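PDB 2P7Q: glyoxalase family protein from Listeria monocytogenes, which acts as a manganese-binding fosfomycin resistance protein, probably catalysing the hydration of this antibiotic. Local coordinates for residues Y32-K37 / L41-F46; N24-E29 / H115-H120; R97-V100 / G104-I107; Y67-F72 / S106-D111; E84-K87 / E92-P95. The protein carries 1 engineered substitution. All blocks are in the same frame, centred on the assembly; numbering follows the deposited sequence.

All five contacts belong to the glyoxalase-type fold of one chain. Interaction 1, the hairpin of strands 29-33 and 44-49, belongs to the four-stranded sheet and lies far out, its centre about 25 Å from that of interaction 4. Interactions 2, 3 and 4 reach the three-stranded sheet; interactions 2 and 4 have centres about 8 Å apart and share the manganese ion and the bound diol. Interaction 2 spans the longest loop, from helix 15-26 to strand 116-120, and the other four are nested within it. Interaction 5 sets helix 79-87 against the loop leading to strand 106-110, which interactions 3 and 4 both use. Core packing and metal site thus meet on one sheet.

Interaction 1 (Y32-K37 / L41-F46); sequences YSSGDK and LSKEKF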
# COMPACT_ATOMS: atom_id res chain seq x y z
N TYR A 32 -8.57 -14.62 -9.53
CA TYR A 32 -8.30 -15.87 -8.83
C TYR A 32 -9.07 -15.99 -7.53
O TYR A 32 -9.16 -15.04 -6.76
CB TYR A 32 -6.80 -15.99 -8.54
CG TYR A 32 -6.49 -17.15 -7.65
CD1 TYR A 32 -6.42 -18.45 -8.16
CD2 TYR A 32 -6.37 -16.98 -6.27
CE1 TYR A 32 -6.25 -19.55 -7.31
CE2 TYR A 32 -6.20 -18.07 -5.42
CZ TYR A 32 -6.15 -19.35 -5.95
OH TYR A 32 -6.04 -20.43 -5.11
N SER A 33 -9.63 -17.17 -7.31
CA SER A 33 -10.40 -17.46 -6.10
C SER A 33 -9.89 -18.79 -5.58
O SER A 33 -9.67 -19.71 -6.36
CB SER A 33 -11.89 -17.56 -6.44
OG SER A 33 -12.68 -17.62 -5.26
N SER A 34 -9.66 -18.89 -4.27
CA SER A 34 -9.18 -20.13 -3.71
C SER A 34 -10.27 -21.19 -3.89
O SER A 34 -9.99 -22.39 -3.88
CB SER A 34 -8.84 -19.97 -2.22
OG SER A 34 -9.94 -19.50 -1.47
N GLY A 35 -11.50 -20.73 -4.05
CA GLY A 35 -12.62 -21.64 -4.25
C GLY A 35 -12.51 -22.35 -5.59
O GLY A 35 -13.13 -23.40 -5.79
N ASP A 36 -11.73 -21.78 -6.50
CA ASP A 36 -11.51 -22.35 -7.83
C ASP A 36 -10.83 -23.71 -7.72
O ASP A 36 -10.27 -24.22 -8.69
CB ASP A 36 -10.61 -21.44 -8.68
CG ASP A 36 -11.22 -20.06 -8.94
OD1 ASP A 36 -10.50 -19.18 -9.45
OD2 ASP A 36 -12.43 -19.88 -8.65
N LYS A 37 -10.88 -24.30 -6.52
CA LYS A 37 -10.26 -25.60 -6.29
C LYS A 37 -10.49 -26.09 -4.86
O LYS A 37 -11.00 -25.35 -4.01
CB LYS A 37 -8.75 -25.50 -6.55
CG LYS A 37 -8.06 -24.46 -5.69
CD LYS A 37 -6.57 -24.44 -5.92
CE LYS A 37 -5.88 -23.59 -4.87
NZ LYS A 37 -6.18 -24.08 -3.50
N LEU A 41 -4.93 -23.40 1.49
CA LEU A 41 -4.47 -22.97 2.81
C LEU A 41 -5.46 -22.02 3.46
O LEU A 41 -5.74 -22.11 4.65
CB LEU A 41 -3.10 -22.31 2.71
N SER A 42 -5.99 -21.10 2.68
CA SER A 42 -6.95 -20.16 3.23
C SER A 42 -7.86 -19.60 2.17
O SER A 42 -7.60 -19.70 0.97
CB SER A 42 -6.22 -19.02 3.94
OG SER A 42 -5.29 -18.43 3.06
N LYS A 43 -8.96 -19.02 2.63
CA LYS A 43 -9.94 -18.45 1.74
C LYS A 43 -9.42 -17.11 1.23
O LYS A 43 -9.20 -16.19 2.01
CB LYS A 43 -11.25 -18.27 2.52
CG LYS A 43 -12.48 -18.17 1.64
CD LYS A 43 -13.63 -17.50 2.40
CE LYS A 43 -14.74 -18.49 2.77
NZ LYS A 43 -15.78 -17.76 3.59
N GLU A 44 -9.21 -17.01 -0.07
CA GLU A 44 -8.67 -15.77 -0.62
C GLU A 44 -8.97 -15.52 -2.09
O GLU A 44 -9.30 -16.43 -2.85
CB GLU A 44 -7.16 -15.74 -0.40
CG GLU A 44 -6.45 -16.92 -1.03
CD GLU A 44 -4.94 -16.78 -1.01
OE1 GLU A 44 -4.36 -16.59 0.08
OE2 GLU A 44 -4.33 -16.87 -2.09
N LYS A 45 -8.84 -14.26 -2.49
CA LYS A 45 -9.06 -13.86 -3.87
C LYS A 45 -8.03 -12.83 -4.33
O LYS A 45 -7.52 -12.03 -3.54
CB LYS A 45 -10.49 -13.32 -4.02
CG LYS A 45 -11.56 -14.36 -3.74
CD LYS A 45 -12.95 -13.78 -3.84
CE LYS A 45 -14.02 -14.88 -3.76
NZ LYS A 45 -15.43 -14.37 -3.77
N PHE A 46 -7.72 -12.86 -5.62
CA PHE A 46 -6.76 -11.95 -6.22
C PHE A 46 -7.48 -11.09 -7.25
O PHE A 46 -8.28 -11.59 -8.05
CB PHE A 46 -5.66 -12.72 -6.96
CG PHE A 46 -4.86 -13.65 -6.08
CD1 PHE A 46 -3.99 -14.57 -6.66
CD2 PHE A 46 -4.97 -13.60 -4.69
CE1 PHE A 46 -3.23 -15.43 -5.86
CE2 PHE A 46 -4.21 -14.46 -3.88
CZ PHE A 46 -3.34 -15.37 -4.47
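Y32 and F46 lie side by side on the same face of a two-stranded ladder, their side chains pointing the same way. CD2 of Y32 stands over one face of the F46 ring, offset toward its rim, and comes within 3.4 Å of F46 CD1. The ring planes are inclined by 39°, an oblique meeting. Because CG of Y32 is anti to the backbone N (chi1 171°), the ring reaches past F46 toward E44, where Y32 CE2 is 4.0 Å from E44 OE2 and the carboxylate plane stands perpendicular to the ring. L128 of the second subunit also packs on Y32, and W53 meets the F46 ring edge-to-face.

The backbones pair beneath these rings. F46 N donates to Y32 O at 2.9 Å, while the return bond from Y32 N to F46 O is weak. On the opposite face, S33 and K45 form a non-hydrogen-bonded pair, and S33 OG lies alongside the aliphatic chain of K45, 3.4 Å from its CE.

Beyond this pair S34 holds both backbone polar atoms of E44: S34 N donates to E44 O at 2.9 Å, nearly along the C=O axis, and E44 N donates to S34 OG at 2.9 Å. A chi1 of 57° sets that hydroxyl between its own backbone N and carbonyl carbon, facing E44 N.

This is the loop end of a beta hairpin, where strands 29-33 and 44-49 are connected, and it fixes the backbone of E44, a residue of the diol pocket and probably the proton acceptor, as in a close relative.

Interaction 2 (N24-E29 / H115-H120); sequences NIFNAE and HLFELH. With MN (manganese (II) ion), chain G; GG6 ([(1S,2S)-1,2-dihydroxypropyl]phosphonic acid), chain H.
F26, on the last turn of helix 15-26, rests the far end of its ring against F117 and L119 of strand 116-120. Its CZ meets F117 CD2 at 3.7 Å, and its CE2 meets L119 CD2 at 4.1 Å. The two phenyl planes are 51° apart, so the rings touch obliquely. F26, F117 and L119 share one conformation at the first torsion, with CG anti to the carbonyl carbon; for F26 (chi1 -50°) this turns the ring from the helix onto the sheet. F72 and F109 enlarge the same apolar layer.

E118, between F117 and L119, turns to the other side of the strand. Its CG is anti to the backbone N (chi1 161°) and the chain runs out extended, delivering OE1 to the manganese at 2.4 Å. OE2 comes within 2.8 Å of O1 of the diol, itself a metal ligand at 2.1 Å, and accepts a hydrogen bond from S106 OG. H120 lies by the methyl C3 of the diol, with CE1 at 3.8 Å.

The strand therefore has two chemistries: an apolar face that packs on the helix, and a polar face whose carboxylate serves the metal with OE1 while OE2 lies by the diol and a serine.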
# COMPACT_ATOMS: atom_id res chain seq x y z
N ASN A 24 -17.29 -3.05 -6.95
CA ASN A 24 -18.18 -1.91 -7.16
C ASN A 24 -17.41 -0.61 -7.33
O ASN A 24 -17.55 0.09 -8.33
CB ASN A 24 -19.18 -1.75 -6.00
CG ASN A 24 -20.34 -2.72 -6.08
OD1 ASN A 24 -20.56 -3.38 -7.10
ND2 ASN A 24 -21.10 -2.81 -5.00
N ILE A 25 -16.60 -0.28 -6.33
CA ILE A 25 -15.84 0.96 -6.34
C ILE A 25 -14.67 1.01 -7.33
O ILE A 25 -14.59 1.90 -8.17
CB ILE A 25 -15.31 1.26 -4.93
CG1 ILE A 25 -16.50 1.32 -3.96
CG2 ILE A 25 -14.54 2.57 -4.91
CD1 ILE A 25 -16.13 1.59 -2.53
N PHE A 26 -13.76 0.04 -7.23
CA PHE A 26 -12.59 0.02 -8.09
C PHE A 26 -12.68 -0.77 -9.38
O PHE A 26 -11.67 -0.96 -10.05
CB PHE A 26 -11.38 -0.50 -7.30
CG PHE A 26 -11.17 0.18 -5.98
CD1 PHE A 26 -11.79 -0.30 -4.83
CD2 PHE A 26 -10.35 1.29 -5.88
CE1 PHE A 26 -11.58 0.32 -3.59
CE2 PHE A 26 -10.13 1.90 -4.64
CZ PHE A 26 -10.75 1.41 -3.50
N ASN A 27 -13.87 -1.23 -9.76
CA ASN A 27 -14.00 -2.01 -10.98
C ASN A 27 -12.96 -3.13 -10.93
O ASN A 27 -12.39 -3.51 -11.95
CB ASN A 27 -13.73 -1.13 -12.22
CG ASN A 27 -14.82 -0.09 -12.47
OD1 ASN A 27 -15.16 0.71 -11.61
ND2 ASN A 27 -15.37 -0.10 -13.68
N ALA A 28 -12.71 -3.66 -9.73
CA ALA A 28 -11.70 -4.71 -9.55
C ALA A 28 -12.01 -5.98 -10.34
O ALA A 28 -13.11 -6.51 -10.29
CB ALA A 28 -11.55 -5.04 -8.07
N GLU A 29 -11.00 -6.46 -11.07
CA GLU A 29 -11.13 -7.65 -11.90
C GLU A 29 -10.64 -8.88 -11.16
O GLU A 29 -9.43 -9.11 -11.09
CB GLU A 29 -10.32 -7.49 -13.18
CG GLU A 29 -10.41 -8.69 -14.13
CD GLU A 29 -9.39 -8.63 -15.26
OE1 GLU A 29 -8.96 -7.52 -15.64
OE2 GLU A 29 -9.03 -9.71 -15.79
N HIS A 115 -9.26 -0.38 6.55
CA HIS A 115 -8.23 -0.11 5.56
C HIS A 115 -8.50 1.26 4.94
O HIS A 115 -9.49 1.44 4.24
CB HIS A 115 -8.25 -1.15 4.45
CG HIS A 115 -7.88 -2.53 4.91
ND1 HIS A 115 -8.76 -3.35 5.59
CD2 HIS A 115 -6.76 -3.26 4.74
CE1 HIS A 115 -8.20 -4.52 5.80
NE2 HIS A 115 -6.98 -4.50 5.29
N LEU A 116 -7.62 2.23 5.20
CA LEU A 116 -7.80 3.57 4.65
C LEU A 116 -7.42 3.59 3.17
O LEU A 116 -6.32 3.18 2.78
CB LEU A 116 -6.95 4.58 5.42
CG LEU A 116 -7.18 6.06 5.05
CD1 LEU A 116 -8.64 6.43 5.21
CD2 LEU A 116 -6.31 6.94 5.95
N PHE A 117 -8.35 4.04 2.35
CA PHE A 117 -8.15 4.12 0.91
C PHE A 117 -8.25 5.57 0.49
O PHE A 117 -8.79 6.41 1.22
CB PHE A 117 -9.21 3.32 0.14
CG PHE A 117 -8.97 1.84 0.14
CD1 PHE A 117 -9.47 1.04 1.16
CD2 PHE A 117 -8.20 1.25 -0.85
CE1 PHE A 117 -9.20 -0.32 1.20
CE2 PHE A 117 -7.92 -0.11 -0.83
CZ PHE A 117 -8.42 -0.90 0.21
N GLU A 118 -7.75 5.85 -0.70
CA GLU A 118 -7.80 7.20 -1.24
C GLU A 118 -7.80 7.21 -2.74
O GLU A 118 -7.12 6.43 -3.38
CB GLU A 118 -6.62 8.03 -0.74
CG GLU A 118 -6.35 9.27 -1.60
CD GLU A 118 -5.12 10.04 -1.16
OE1 GLU A 118 -4.17 9.38 -0.67
OE2 GLU A 118 -5.09 11.28 -1.31
N LEU A 119 -8.60 8.11 -3.30
CA LEU A 119 -8.65 8.30 -4.73
C LEU A 119 -8.09 9.71 -4.89
O LEU A 119 -8.75 10.70 -4.57
CB LEU A 119 -10.10 8.22 -5.23
CG LEU A 119 -10.75 6.84 -5.11
CD1 LEU A 119 -12.18 6.92 -5.62
CD2 LEU A 119 -9.95 5.84 -5.92
N HIS A 120 -6.85 9.79 -5.36
CA HIS A 120 -6.16 11.06 -5.53
C HIS A 120 -6.21 11.62 -6.94
O HIS A 120 -6.00 10.91 -7.92
CB HIS A 120 -4.69 10.89 -5.09
CG HIS A 120 -3.88 12.15 -5.09
ND1 HIS A 120 -4.21 13.25 -4.32
CD2 HIS A 120 -2.72 12.47 -5.71
CE1 HIS A 120 -3.29 14.19 -4.48
NE2 HIS A 120 -2.38 13.74 -5.32
MN MN G . -2.16 10.31 0.31
O1 GG6 H . -2.75 12.31 -0.08
C2 GG6 H . -1.76 13.36 -0.31
C3 GG6 H . -2.50 14.65 -0.82
C1 GG6 H . -0.97 13.69 1.01
O2 GG6 H . -1.85 14.17 2.02
P GG6 H . -0.10 12.28 1.66
O3 GG6 H . 0.90 11.74 0.61
O4 GG6 H . 0.59 12.71 2.84
O5 GG6 H . -1.12 11.13 2.05

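Interaction 3 (R97-V100 / G104-I107); sequences RPRV and GRSI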
# COMPACT_ATOMS: atom_id res chain seq x y z
N ARG A 97 -9.41 17.00 3.57
CA ARG A 97 -8.16 17.22 4.29
C ARG A 97 -7.55 18.55 3.83
O ARG A 97 -7.65 18.92 2.65
CB ARG A 97 -7.23 16.05 3.98
CG ARG A 97 -6.08 15.89 4.92
CD ARG A 97 -5.28 14.66 4.54
NE ARG A 97 -4.16 14.46 5.45
CZ ARG A 97 -4.29 14.13 6.73
NH1 ARG A 97 -5.50 13.96 7.25
NH2 ARG A 97 -3.22 13.98 7.50
N PRO A 98 -6.90 19.30 4.74
CA PRO A 98 -6.28 20.59 4.39
C PRO A 98 -5.23 20.47 3.28
O PRO A 98 -4.30 19.68 3.39
CB PRO A 98 -5.68 21.06 5.71
CG PRO A 98 -6.59 20.46 6.73
CD PRO A 98 -6.79 19.06 6.19
N ARG A 99 -5.40 21.27 2.23
CA ARG A 99 -4.49 21.27 1.07
C ARG A 99 -3.46 22.40 1.08
O ARG A 99 -3.29 23.10 2.08
CB ARG A 99 -5.30 21.36 -0.22
CG ARG A 99 -5.93 20.04 -0.68
CD ARG A 99 -6.90 20.27 -1.83
NE ARG A 99 -8.15 20.87 -1.37
CZ ARG A 99 -9.12 21.29 -2.17
NH1 ARG A 99 -8.98 21.20 -3.48
NH2 ARG A 99 -10.23 21.82 -1.66
N VAL A 100 -2.77 22.57 -0.05
CA VAL A 100 -1.76 23.61 -0.20
C VAL A 100 -1.74 24.23 -1.60
O VAL A 100 -0.68 24.30 -2.24
CB VAL A 100 -0.33 23.08 0.12
CG1 VAL A 100 -0.23 22.67 1.58
CG2 VAL A 100 -0.00 21.90 -0.78
N GLY A 104 -3.77 18.46 -5.52
CA GLY A 104 -5.06 18.05 -6.05
C GLY A 104 -6.06 17.55 -5.02
O GLY A 104 -5.68 17.22 -3.90
N ARG A 105 -7.33 17.50 -5.41
CA ARG A 105 -8.39 17.02 -4.51
C ARG A 105 -8.21 15.52 -4.22
O ARG A 105 -7.66 14.78 -5.03
CB ARG A 105 -9.76 17.24 -5.15
CG ARG A 105 -10.10 18.68 -5.50
CD ARG A 105 -11.16 19.26 -4.56
NE ARG A 105 -12.48 18.64 -4.65
CZ ARG A 105 -13.17 18.46 -5.78
NH1 ARG A 105 -12.67 18.85 -6.94
NH2 ARG A 105 -14.39 17.94 -5.74
N SER A 106 -8.68 15.09 -3.05
CA SER A 106 -8.61 13.68 -2.67
C SER A 106 -9.90 13.22 -2.00
O SER A 106 -10.66 14.03 -1.45
CB SER A 106 -7.46 13.43 -1.69
OG SER A 106 -6.19 13.66 -2.27
N ILE A 107 -10.15 11.91 -2.05
CA ILE A 107 -11.31 11.30 -1.40
C ILE A 107 -10.75 10.19 -0.52
O ILE A 107 -10.07 9.29 -1.00
CB ILE A 107 -12.29 10.61 -2.40
CG1 ILE A 107 -12.87 11.62 -3.38
CG2 ILE A 107 -13.42 9.96 -1.64
CD1 ILE A 107 -13.66 10.96 -4.51
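R99 and G104 have the nearest CA atoms of the two segments, 7.8 Å apart, too far for ladder pairing, and no hydrogen bond joins the segments. The R99 side chain spans the gap. It starts with CG anti to its carbonyl carbon; the first two torsions bring CD to 3.9 Å from G104 O, and the bend at chi3 (-75°) then swings the guanidinium toward R105.

There, R99 NH1 rests against the aliphatic part of R105, 3.1 Å from CD and 3.4 Å from CG of that residue. It approaches at the edge of the R105 guanidinium, near its plane, and the two guanidinium groups are turned 49° from one another. The R105 chain is itself bent at chi2 and chi3, so its methylenes, rather than its charged end, face R99. R99 NH1 is 4.5 Å from R105 NE; two positive groups this near would be expected to repel mildly. Long, weak ion pairs from R105 to D80 and E96 may offset part of that cost.

The contact lies at the protein surface, at the point where the loop following helix 79-87 enters strand 106-110. R105 packs on V79 at the start of that helix, and its backbone bonds with A121. One residue on, S106 OG is hydrogen-bonded to H120 of strand 116-120, and I107 pairs with L119 of the same strand while its side chain rests on Y82 and T83 of the helix.

Interaction 4 (Y67-F72 / S106-D111); sequences YNHIAF and SIYFYD. With MN (manganese (II) ion), chain G; GG6 ([(1S,2S)-1,2-dihydroxypropyl]phosphonic acid), chain H.
H69 and Y108 make the tight part of this contact: the edge of the tyrosine ring points at the face of the imidazole in an edge-to-face pair, planes 89° apart, with Y108 CE2 above the centre of the H69 ring and 3.6 Å from its CD2. The imidazole is fixed at both nitrogens. ND1 donates to Y67 O at 2.6 Å, close to its own ring plane, and NE2 binds manganese at 2.4 Å. A chi1 of 60° places the ring between backbone N and carbonyl carbon, aimed at the metal. Y108 OH donates to O1 of the diol at 2.7 Å and stands equally far from the manganese, a long approach for a ligand.

The looser side is that of Y67, which is partly exposed. Its ring meets Y108 obliquely, with Y67 CE1 4.1 Å from Y108 CZ, while the two OH atoms are 3.1 Å apart. H69 CE1 covers one face toward the rim, and Y67 OH accepts a hydrogen bond of 3.2 Å from O2 of the diol.

E118 of the same chain and H7 of the second subunit complete the metal site, and strand 69-73 pairs antiparallel with a strand of that subunit. A divalent metal in a site built from two chains, with two positions taken by ligand oxygens, is consistent with the vicinal oxygen chelate superfamily, to which the glyoxalases belong.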
# COMPACT_ATOMS: atom_id res chain seq x y z
N TYR A 67 -3.33 6.46 9.68
CA TYR A 67 -3.22 7.24 8.47
C TYR A 67 -2.46 6.51 7.39
O TYR A 67 -2.25 7.03 6.31
CB TYR A 67 -2.59 8.60 8.75
CG TYR A 67 -2.67 9.56 7.59
CD1 TYR A 67 -3.88 9.77 6.92
CD2 TYR A 67 -1.54 10.25 7.14
CE1 TYR A 67 -3.96 10.64 5.82
CE2 TYR A 67 -1.61 11.12 6.04
CZ TYR A 67 -2.82 11.31 5.39
OH TYR A 67 -2.88 12.15 4.30
N ASN A 68 -2.03 5.29 7.68
CA ASN A 68 -1.35 4.50 6.66
C ASN A 68 -2.42 4.27 5.60
O ASN A 68 -3.54 3.88 5.93
CB ASN A 68 -0.89 3.14 7.22
CG ASN A 68 0.27 3.26 8.19
OD1 ASN A 68 1.43 3.37 7.79
ND2 ASN A 68 -0.05 3.26 9.49
N HIS A 69 -2.09 4.54 4.35
CA HIS A 69 -3.06 4.34 3.28
C HIS A 69 -2.48 4.03 1.90
O HIS A 69 -1.28 4.22 1.65
CB HIS A 69 -4.01 5.54 3.15
CG HIS A 69 -3.33 6.84 2.85
ND1 HIS A 69 -2.82 7.67 3.83
CD2 HIS A 69 -3.11 7.48 1.67
CE1 HIS A 69 -2.32 8.76 3.27
NE2 HIS A 69 -2.49 8.67 1.96
N ILE A 70 -3.35 3.53 1.03
CA ILE A 70 -2.99 3.20 -0.33
C ILE A 70 -3.76 4.23 -1.13
O ILE A 70 -4.89 4.56 -0.78
CB ILE A 70 -3.44 1.79 -0.69
CG1 ILE A 70 -2.94 0.82 0.38
CG2 ILE A 70 -2.86 1.39 -2.04
CD1 ILE A 70 -3.25 -0.64 0.08
N ALA A 71 -3.16 4.76 -2.19
CA ALA A 71 -3.83 5.78 -2.98
C ALA A 71 -3.83 5.47 -4.45
O ALA A 71 -2.79 5.16 -5.02
CB ALA A 71 -3.17 7.12 -2.74
N PHE A 72 -5.01 5.56 -5.06
CA PHE A 72 -5.15 5.31 -6.48
C PHE A 72 -5.31 6.63 -7.20
O PHE A 72 -5.78 7.61 -6.61
CB PHE A 72 -6.35 4.41 -6.76
CG PHE A 72 -6.19 3.03 -6.23
CD1 PHE A 72 -6.50 2.75 -4.90
CD2 PHE A 72 -5.67 2.02 -7.02
CE1 PHE A 72 -6.27 1.47 -4.36
CE2 PHE A 72 -5.43 0.74 -6.50
CZ PHE A 72 -5.73 0.47 -5.16
N SER A 106 -8.68 15.09 -3.05
CA SER A 106 -8.61 13.68 -2.67
C SER A 106 -9.90 13.22 -2.00
O SER A 106 -10.66 14.03 -1.45
CB SER A 106 -7.46 13.43 -1.69
OG SER A 106 -6.19 13.66 -2.27
N ILE A 107 -10.15 11.91 -2.05
CA ILE A 107 -11.31 11.30 -1.40
C ILE A 107 -10.75 10.19 -0.52
O ILE A 107 -10.07 9.29 -1.00
CB ILE A 107 -12.29 10.61 -2.40
CG1 ILE A 107 -12.87 11.62 -3.38
CG2 ILE A 107 -13.42 9.96 -1.64
CD1 ILE A 107 -13.66 10.96 -4.51
N TYR A 108 -11.02 10.27 0.78
CA TYR A 108 -10.54 9.23 1.69
C TYR A 108 -11.74 8.45 2.21
O TYR A 108 -12.83 9.01 2.36
CB TYR A 108 -9.77 9.86 2.86
CG TYR A 108 -8.32 10.19 2.55
CD1 TYR A 108 -7.91 11.50 2.26
CD2 TYR A 108 -7.35 9.19 2.56
CE1 TYR A 108 -6.56 11.79 2.01
CE2 TYR A 108 -6.01 9.48 2.31
CZ TYR A 108 -5.62 10.78 2.04
OH TYR A 108 -4.27 11.03 1.81
N PHE A 109 -11.55 7.16 2.47
CA PHE A 109 -12.65 6.33 2.94
C PHE A 109 -12.15 4.95 3.36
O PHE A 109 -11.05 4.54 2.98
CB PHE A 109 -13.67 6.20 1.82
CG PHE A 109 -13.13 5.58 0.56
CD1 PHE A 109 -13.15 4.20 0.38
CD2 PHE A 109 -12.58 6.37 -0.44
CE1 PHE A 109 -12.63 3.62 -0.78
CE2 PHE A 109 -12.06 5.81 -1.61
CZ PHE A 109 -12.09 4.43 -1.77
N TYR A 110 -12.94 4.23 4.15
CA TYR A 110 -12.50 2.91 4.58
C TYR A 110 -13.25 1.77 3.89
O TYR A 110 -14.21 1.99 3.18
CB TYR A 110 -12.70 2.72 6.08
CG TYR A 110 -12.03 3.74 6.95
CD1 TYR A 110 -12.65 4.96 7.23
CD2 TYR A 110 -10.77 3.49 7.52
CE1 TYR A 110 -12.04 5.89 8.04
CE2 TYR A 110 -10.16 4.42 8.33
CZ TYR A 110 -10.80 5.61 8.58
OH TYR A 110 -10.22 6.54 9.39
N ASP A 111 -12.76 0.55 4.10
CA ASP A 111 -13.43 -0.61 3.57
C ASP A 111 -14.15 -1.06 4.84
O ASP A 111 -14.51 -0.21 5.66
CB ASP A 111 -12.44 -1.66 3.08
CG ASP A 111 -11.55 -2.18 4.18
OD1 ASP A 111 -10.88 -3.21 3.95
OD2 ASP A 111 -11.50 -1.56 5.25
MN MN G . -2.16 10.31 0.31
O1 GG6 H . -2.75 12.31 -0.08
C2 GG6 H . -1.76 13.36 -0.31
C3 GG6 H . -2.50 14.65 -0.82
C1 GG6 H . -0.97 13.69 1.01
O2 GG6 H . -1.85 14.17 2.02
P GG6 H . -0.10 12.28 1.66
O3 GG6 H . 0.90 11.74 0.61
O4 GG6 H . 0.59 12.71 2.84
O5 GG6 H . -1.12 11.13 2.05

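Interaction 5 (E84-K87 / E92-P95); sequences ERIK and EMKP
The I86-K87 peptide is the flat group in this contact, and the methyl CE of M93 sits above one face of it at the nitrogen end, 3.5 Å from K87 N. The same methyl touches K87 CB at 3.6 Å. Farther back along the methionine, CG meets I86 CG2 at 3.4 Å and SD lies 3.6 Å from that branch, and the two side chains cross at a slant. CG1 of I86 turns away from M93.

M93 owes this reach to an extended chi2 (-173°) followed by a bend at chi3 (-94°), which lays the methyl down on the helix. In the glyoxalase fold helix 79-87 packs against the three-stranded sheet, and here I86 and M93 both touch F109 of strand 106-110, joining the last turn of the helix and the returning loop to that strand.

K87 is exposed, and its lysine chain leads away from the methionine beyond CB. The loop is tied down on either side of M93: E92 forms a salt bridge with R65, and K94 bonds through its backbone to Y108 and probably through NZ to the hydroxyl of Y110.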
# COMPACT_ATOMS: atom_id res chain seq x y z
N GLU A 84 -19.91 10.11 -5.40
CA GLU A 84 -21.31 9.73 -5.50
C GLU A 84 -21.38 8.20 -5.34
O GLU A 84 -22.20 7.68 -4.60
CB GLU A 84 -21.84 10.16 -6.87
CG GLU A 84 -23.33 10.09 -7.02
CD GLU A 84 -24.05 11.10 -6.16
OE1 GLU A 84 -23.74 12.30 -6.27
OE2 GLU A 84 -24.94 10.69 -5.38
N ARG A 85 -20.48 7.49 -6.03
CA ARG A 85 -20.41 6.03 -5.98
C ARG A 85 -20.09 5.51 -4.58
O ARG A 85 -20.60 4.47 -4.17
CB ARG A 85 -19.34 5.53 -6.94
CG ARG A 85 -19.59 5.91 -8.37
CD ARG A 85 -18.39 5.55 -9.23
NE ARG A 85 -18.07 4.14 -9.14
CZ ARG A 85 -17.25 3.52 -9.98
NH1 ARG A 85 -16.67 4.19 -10.96
NH2 ARG A 85 -17.03 2.22 -9.85
N ILE A 86 -19.23 6.22 -3.87
CA ILE A 86 -18.84 5.83 -2.52
C ILE A 86 -20.04 6.07 -1.61
O ILE A 86 -20.45 5.19 -0.84
CB ILE A 86 -17.63 6.66 -2.04
CG1 ILE A 86 -16.41 6.34 -2.91
CG2 ILE A 86 -17.33 6.38 -0.60
CD1 ILE A 86 -16.02 4.90 -2.91
N LYS A 87 -20.60 7.27 -1.70
CA LYS A 87 -21.75 7.66 -0.91
C LYS A 87 -22.92 6.69 -1.13
O LYS A 87 -23.60 6.28 -0.18
CB LYS A 87 -22.18 9.08 -1.29
CG LYS A 87 -23.23 9.70 -0.39
CD LYS A 87 -23.75 11.04 -0.94
CE LYS A 87 -22.64 12.09 -1.07
NZ LYS A 87 -23.14 13.40 -1.59
N GLU A 92 -18.08 4.78 4.87
CA GLU A 92 -17.62 5.97 5.58
C GLU A 92 -16.57 6.75 4.79
O GLU A 92 -15.63 6.15 4.27
CB GLU A 92 -17.06 5.55 6.93
CG GLU A 92 -16.60 6.71 7.79
CD GLU A 92 -15.88 6.25 9.04
OE1 GLU A 92 -15.35 7.12 9.77
OE2 GLU A 92 -15.84 5.02 9.29
N MET A 93 -16.74 8.06 4.70
CA MET A 93 -15.80 8.95 4.00
C MET A 93 -15.26 10.03 4.94
O MET A 93 -16.04 10.74 5.57
CB MET A 93 -16.48 9.68 2.84
CG MET A 93 -16.67 8.87 1.58
SD MET A 93 -17.29 9.93 0.24
CE MET A 93 -19.08 9.69 0.39
N LYS A 94 -13.94 10.17 5.03
CA LYS A 94 -13.34 11.20 5.88
C LYS A 94 -13.66 12.57 5.27
O LYS A 94 -14.04 12.67 4.11
CB LYS A 94 -11.82 11.03 5.96
CG LYS A 94 -11.35 9.67 6.44
CD LYS A 94 -11.97 9.29 7.79
CE LYS A 94 -11.18 9.80 8.97
NZ LYS A 94 -9.93 9.02 9.15
N PRO A 95 -13.54 13.65 6.06
CA PRO A 95 -13.82 14.99 5.52
C PRO A 95 -12.64 15.49 4.68
O PRO A 95 -11.56 14.90 4.69
CB PRO A 95 -14.00 15.83 6.78
CG PRO A 95 -14.41 14.83 7.83
CD PRO A 95 -13.49 13.68 7.53